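Local coordinates for protein flavin-dependent monooxygenase, oxygenase subunit HsaA (Rhodococcus sp., PDB 2RFQ) that catalyses the FMNH2-dependent ortho-hydroxylation of the secosteroid phenol 3-HSA to the catechol 3,4-DHSA during bacterial breakdown of cholesterol, at residues His237-Ser242 with Arg324-Ala329; Pro244-Ala249 with Asp291-Gln296. All coordinates share one frame; numbering follows the deposited sequence.

Contact 1 (His237-Ser242 with Arg324-Ala329); sequences HPTTIS and RDQVRA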
loop_
_atom_site.group_PDB
_atom_site.type_symbol
_atom_site.label_atom_id
_atom_site.label_comp_id
_atom_site.label_asym_id
_atom_site.label_seq_id
_atom_site.Cartn_x
_atom_site.Cartn_y
_atom_site.Cartn_z
ATOM N N HIS A 237 -0.962 -28.849 2.661
ATOM C CA HIS A 237 -0.164 -28.649 1.430
ATOM C C HIS A 237 0.105 -27.158 1.206
ATOM O O HIS A 237 1.270 -26.760 1.063
ATOM C CB HIS A 237 -0.807 -29.355 0.245
ATOM C CG HIS A 237 -0.137 -29.078 -1.064
ATOM N ND1 HIS A 237 1.212 -29.282 -1.271
ATOM C CD2 HIS A 237 -0.633 -28.595 -2.228
ATOM C CE1 HIS A 237 1.518 -28.942 -2.513
ATOM N NE2 HIS A 237 0.417 -28.518 -3.110
ATOM N N PRO A 238 -0.946 -26.316 1.223
ATOM C CA PRO A 238 -0.607 -24.890 1.061
ATOM C C PRO A 238 0.360 -24.323 2.128
ATOM O O PRO A 238 1.205 -23.476 1.812
ATOM C CB PRO A 238 -1.976 -24.193 1.102
ATOM C CG PRO A 238 -2.913 -25.251 0.546
ATOM C CD PRO A 238 -2.406 -26.520 1.243
ATOM N N THR A 239 0.261 -24.786 3.370
ATOM C CA THR A 239 1.218 -24.317 4.401
ATOM C C THR A 239 2.654 -24.787 4.052
ATOM O O THR A 239 3.628 -24.058 4.289
ATOM C CB THR A 239 0.789 -24.777 5.805
ATOM O OG1 THR A 239 -0.499 -24.211 6.092
ATOM C CG2 THR A 239 1.797 -24.305 6.897
ATOM N N THR A 240 2.765 -25.974 3.445
ATOM C CA THR A 240 4.086 -26.461 2.961
ATOM C C THR A 240 4.704 -25.556 1.877
ATOM O O THR A 240 5.922 -25.495 1.719
ATOM C CB THR A 240 4.068 -27.957 2.586
ATOM O OG1 THR A 240 4.977 -28.664 3.465
ATOM C CG2 THR A 240 4.538 -28.194 1.169
ATOM N N ILE A 241 3.844 -24.819 1.174
ATOM C CA ILE A 241 4.241 -23.861 0.167
ATOM C C ILE A 241 4.548 -22.485 0.770
ATOM O O ILE A 241 5.478 -21.802 0.320
ATOM C CB ILE A 241 3.112 -23.775 -0.928
ATOM C CG1 ILE A 241 2.930 -25.139 -1.594
ATOM C CG2 ILE A 241 3.318 -22.569 -1.882
ATOM C CD1 ILE A 241 4.249 -25.765 -2.147
ATOM N N SER A 242 3.789 -22.067 1.771
ATOM C CA SER A 242 4.058 -20.757 2.383
ATOM C C SER A 242 5.226 -20.798 3.371
ATOM O O SER A 242 5.995 -19.839 3.461
ATOM C CB SER A 242 2.808 -20.193 3.099
ATOM O OG SER A 242 1.775 -19.951 2.155
ATOM N N ARG A 324 -7.045 -18.285 4.296
ATOM C CA ARG A 324 -6.966 -16.813 4.296
ATOM C C ARG A 324 -5.590 -16.327 4.749
ATOM O O ARG A 324 -4.947 -15.544 4.073
ATOM C CB ARG A 324 -8.058 -16.242 5.206
ATOM C CG ARG A 324 -7.965 -14.720 5.402
ATOM C CD ARG A 324 -8.807 -14.243 6.610
ATOM N NE ARG A 324 -8.160 -14.636 7.851
ATOM C CZ ARG A 324 -8.733 -14.618 9.055
ATOM N NH1 ARG A 324 -10.015 -14.220 9.219
ATOM N NH2 ARG A 324 -8.014 -14.975 10.116
ATOM N N ASP A 325 -5.143 -16.808 5.908
ATOM C CA ASP A 325 -3.902 -16.328 6.501
ATOM C C ASP A 325 -2.675 -16.900 5.824
ATOM O O ASP A 325 -1.598 -16.304 5.883
ATOM C CB ASP A 325 -3.896 -16.674 7.995
ATOM C CG ASP A 325 -4.962 -15.894 8.791
ATOM O OD1 ASP A 325 -5.437 -14.828 8.318
ATOM O OD2 ASP A 325 -5.307 -16.368 9.890
ATOM N N GLN A 326 -2.824 -18.077 5.222
ATOM C CA GLN A 326 -1.715 -18.765 4.575
ATOM C C GLN A 326 -1.291 -18.054 3.281
ATOM O O GLN A 326 -0.107 -17.719 3.089
ATOM C CB GLN A 326 -2.040 -20.248 4.341
ATOM C CG GLN A 326 -1.064 -20.923 3.371
ATOM C CD GLN A 326 -1.619 -20.950 1.975
ATOM O OE1 GLN A 326 -2.817 -21.186 1.787
ATOM N NE2 GLN A 326 -0.753 -20.715 0.971
ATOM N N VAL A 327 -2.250 -17.774 2.400
ATOM C CA VAL A 327 -1.889 -16.962 1.231
ATOM C C VAL A 327 -1.361 -15.586 1.682
ATOM O O VAL A 327 -0.399 -15.049 1.111
ATOM C CB VAL A 327 -3.038 -16.825 0.197
ATOM C CG1 VAL A 327 -3.505 -18.219 -0.282
ATOM C CG2 VAL A 327 -4.205 -16.009 0.754
ATOM N N ARG A 328 -1.961 -15.040 2.733
ATOM C CA ARG A 328 -1.506 -13.722 3.198
ATOM C C ARG A 328 -0.090 -13.768 3.768
ATOM O O ARG A 328 0.657 -12.807 3.605
ATOM C CB ARG A 328 -2.473 -13.119 4.213
ATOM C CG ARG A 328 -2.361 -11.567 4.248
ATOM C CD ARG A 328 -3.706 -10.944 4.726
ATOM N NE ARG A 328 -3.750 -9.474 4.743
ATOM C CZ ARG A 328 -3.885 -8.717 3.654
ATOM N NH1 ARG A 328 -3.971 -9.274 2.434
ATOM N NH2 ARG A 328 -3.938 -7.390 3.761
ATOM N N ALA A 329 0.272 -14.871 4.431
ATOM C CA ALA A 329 1.609 -15.025 5.006
ATOM C C ALA A 329 2.655 -14.974 3.887
ATOM O O ALA A 329 3.690 -14.301 4.017
ATOM C CB ALA A 329 1.705 -16.333 5.743
#
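Q326 reaches across to P238 and S242 and carries nearly the whole contact. Its CG stands anti to the backbone N (chi1 166°), which sends the chain over to the facing helix, and a bend at chi2 of -96° turns the amide so that its two ends serve different partners. Q326 NE2 donates to S242 OG at 2.9 Å, with the hydroxyl lying almost in the amide plane. On the oxygen end, Q326 OE1 sits 3.2 Å from P238 CB, a polar atom against the proline ring, and takes a hydrogen bond from R323. The two segments belong to long helices of the C-terminal helical bundle of the acyl-CoA dehydrogenase fold, and their axes run nearly parallel here, 20° apart and 9.3 Å at closest approach. S242 OG also lies 3.1 Å from Q326 O and is hydrogen-bonded to T330 OG1, so several polar groups gather round this buried hydroxyl. Q326 NE2 bonds A370 O as well, which ties the amide to the segment joining helices 354-365 and 373-384. With an alanine here the amide is gone, and S242 OG and A370 O would probably lose this donor and R323 its acceptor, with a gap beside P238. T239 flanks the site: its OG1 is 4.3 Å from Q326 CG and bonds T235 O, one turn back on its own helix.

Contact 2 (Pro244-Ala249 with Asp291-Gln296); sequences PIVGMA and DAAWRQ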
loop_
_atom_site.group_PDB
_atom_site.type_symbol
_atom_site.label_atom_id
_atom_site.label_comp_id
_atom_site.label_asym_id
_atom_site.label_seq_id
_atom_site.Cartn_x
_atom_site.Cartn_y
_atom_site.Cartn_z
ATOM N N PRO A 244 8.210 -22.246 3.548
ATOM C CA PRO A 244 9.569 -21.931 3.057
ATOM C C PRO A 244 9.705 -20.469 2.622
ATOM O O PRO A 244 10.748 -19.885 2.799
ATOM C CB PRO A 244 9.792 -22.917 1.898
ATOM C CG PRO A 244 8.416 -23.392 1.496
ATOM C CD PRO A 244 7.516 -23.233 2.690
ATOM N N ILE A 245 8.633 -19.874 2.100
ATOM C CA ILE A 245 8.710 -18.465 1.699
ATOM C C ILE A 245 8.851 -17.578 2.932
ATOM O O ILE A 245 9.665 -16.643 2.945
ATOM C CB ILE A 245 7.543 -18.073 0.808
ATOM C CG1 ILE A 245 7.569 -18.942 -0.464
ATOM C CG2 ILE A 245 7.620 -16.593 0.463
ATOM C CD1 ILE A 245 6.286 -18.802 -1.353
ATOM N N VAL A 246 8.058 -17.866 3.972
ATOM C CA VAL A 246 8.262 -17.210 5.268
ATOM C C VAL A 246 9.727 -17.377 5.756
ATOM O O VAL A 246 10.373 -16.409 6.155
ATOM C CB VAL A 246 7.233 -17.686 6.319
ATOM C CG1 VAL A 246 7.539 -17.067 7.692
ATOM C CG2 VAL A 246 5.825 -17.291 5.838
ATOM N N GLY A 247 10.249 -18.599 5.705
ATOM C CA GLY A 247 11.652 -18.853 6.083
ATOM C C GLY A 247 12.641 -18.026 5.254
ATOM O O GLY A 247 13.609 -17.489 5.805
HETATM N N MSE A 248 12.399 -17.921 3.947
HETATM C CA MSE A 248 13.221 -17.074 3.073
HETATM C C MSE A 248 13.232 -15.630 3.588
HETATM O O MSE A 248 14.284 -14.966 3.575
HETATM C CB MSE A 248 12.726 -17.148 1.621
HETATM C CG MSE A 248 13.051 -18.489 0.985
HETATM SE SE MSE A 248 12.175 -18.465 -0.794
HETATM C CE MSE A 248 11.459 -20.315 -0.825
ATOM N N ALA A 249 12.088 -15.171 4.103
ATOM C CA ALA A 249 11.978 -13.802 4.602
ATOM C C ALA A 249 12.817 -13.640 5.874
ATOM O O ALA A 249 13.505 -12.608 6.053
ATOM C CB ALA A 249 10.488 -13.425 4.810
ATOM N N ASP A 291 6.967 -11.642 11.265
ATOM C CA ASP A 291 6.516 -12.295 12.484
ATOM C C ASP A 291 4.991 -12.557 12.432
ATOM O O ASP A 291 4.504 -13.623 12.845
ATOM C CB ASP A 291 6.838 -11.403 13.678
ATOM C CG ASP A 291 6.326 -11.991 14.974
ATOM O OD1 ASP A 291 6.968 -12.940 15.492
ATOM O OD2 ASP A 291 5.269 -11.537 15.465
ATOM N N ALA A 292 4.230 -11.586 11.925
ATOM C CA ALA A 292 2.774 -11.776 11.831
ATOM C C ALA A 292 2.443 -12.973 10.928
ATOM O O ALA A 292 1.573 -13.799 11.249
ATOM C CB ALA A 292 2.105 -10.516 11.307
ATOM N N ALA A 293 3.141 -13.044 9.794
ATOM C CA ALA A 293 2.982 -14.162 8.855
ATOM C C ALA A 293 3.191 -15.486 9.570
ATOM O O ALA A 293 2.359 -16.375 9.476
ATOM C CB ALA A 293 3.958 -14.025 7.698
ATOM N N TRP A 294 4.297 -15.614 10.288
ATOM C CA TRP A 294 4.580 -16.846 11.016
ATOM C C TRP A 294 3.560 -17.142 12.129
ATOM O O TRP A 294 3.112 -18.271 12.274
ATOM C CB TRP A 294 6.000 -16.817 11.579
ATOM C CG TRP A 294 6.311 -18.096 12.308
ATOM C CD1 TRP A 294 6.459 -18.255 13.664
ATOM C CD2 TRP A 294 6.432 -19.404 11.731
ATOM N NE1 TRP A 294 6.686 -19.592 13.963
ATOM C CE2 TRP A 294 6.675 -20.311 12.798
ATOM C CE3 TRP A 294 6.359 -19.897 10.410
ATOM C CZ2 TRP A 294 6.863 -21.693 12.591
ATOM C CZ3 TRP A 294 6.558 -21.283 10.201
ATOM C CH2 TRP A 294 6.797 -22.154 11.301
ATOM N N ARG A 295 3.186 -16.120 12.896
ATOM C CA ARG A 295 2.196 -16.316 13.975
ATOM C C ARG A 295 0.903 -16.883 13.436
ATOM O O ARG A 295 0.361 -17.821 14.004
ATOM C CB ARG A 295 1.922 -15.012 14.696
ATOM C CG ARG A 295 3.011 -14.635 15.700
ATOM C CD ARG A 295 2.565 -13.398 16.451
ATOM N NE ARG A 295 3.632 -12.824 17.279
ATOM C CZ ARG A 295 3.887 -13.211 18.532
ATOM N NH1 ARG A 295 3.147 -14.149 19.131
ATOM N NH2 ARG A 295 4.890 -12.660 19.204
ATOM N N GLN A 296 0.425 -16.334 12.317
ATOM C CA GLN A 296 -0.829 -16.864 11.738
ATOM C C GLN A 296 -0.641 -18.232 11.088
ATOM O O GLN A 296 -1.460 -19.154 11.289
ATOM C CB GLN A 296 -1.394 -15.872 10.726
ATOM C CG GLN A 296 -1.776 -14.566 11.413
ATOM C CD GLN A 296 -2.537 -13.628 10.510
ATOM O OE1 GLN A 296 -2.061 -13.267 9.421
ATOM N NE2 GLN A 296 -3.745 -13.228 10.954
#
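V246 holds CG1 anti to its backbone N (chi1 176°) and CG2 anti to the carbonyl carbon, a setting that spreads the two methyls toward different residues of the facing helix. W294 likewise carries CG anti to the backbone N (chi1 -179°), and with chi2 at -109° the six-membered part of its indole comes round to the valine. V246 CG1 approaches W294 CE3 to 4.1 Å, obliquely to the ring, and lies about as far, 4.2 Å, from W294 CB; the two side chains run roughly perpendicular to each other. The other methyl, V246 CG2, meets A293 CB at 4.2 Å. One branched side chain thus spans two consecutive residues of the helix opposite, and the contact between the segments is wholly apolar. It is also modest, burying 115 Å² in all, with the backbones nearest at V246 and W294, whose CA atoms are 6.8 Å apart. The small methyl of A293 serves both neighbours, since it also packs on A329 of helix 316-344. The indole of W294 also packs on helix 65-76, where it touches Y69 and S70 and makes a cation-pi contact with R73. Within segment 291-296, R295 NE donates to D291 OD2 at 2.8 Å, a salt bridge one turn apart that meets the carboxylate oxygen on its syn side. D291 OD2 also accepts from Q296 NE2 of the second subunit, and Q296 NE2 here reaches D291 of that subunit in return, so these residues belong to the subunit interface. The apolar packing of V246 on A293 and W294 joins two long helices of the C-terminal helical bundle of the acyl-CoA dehydrogenase fold.

In the fold
Both contacts use helix 233-266: contact 1 joins it to helix 316-344, and contact 2, whose segments both fall between those of contact 1 in the chain, joins it to helix 277-309. Their centres are 9 Å apart. They meet where A329 O lies 3.7 Å from A293 CB and 4.1 Å from V246 CG2, so the three helices pack round one shared point of the bundle. Contact 1 is nearer the probable FMN site, assigned by similarity: side chain to side chain, P238 is about 7 Å from H368 and S242 about 8 Å from W84, while V246 of contact 2 is about 10 Å from W84. Residues of both pairs of segments also touch the second subunit.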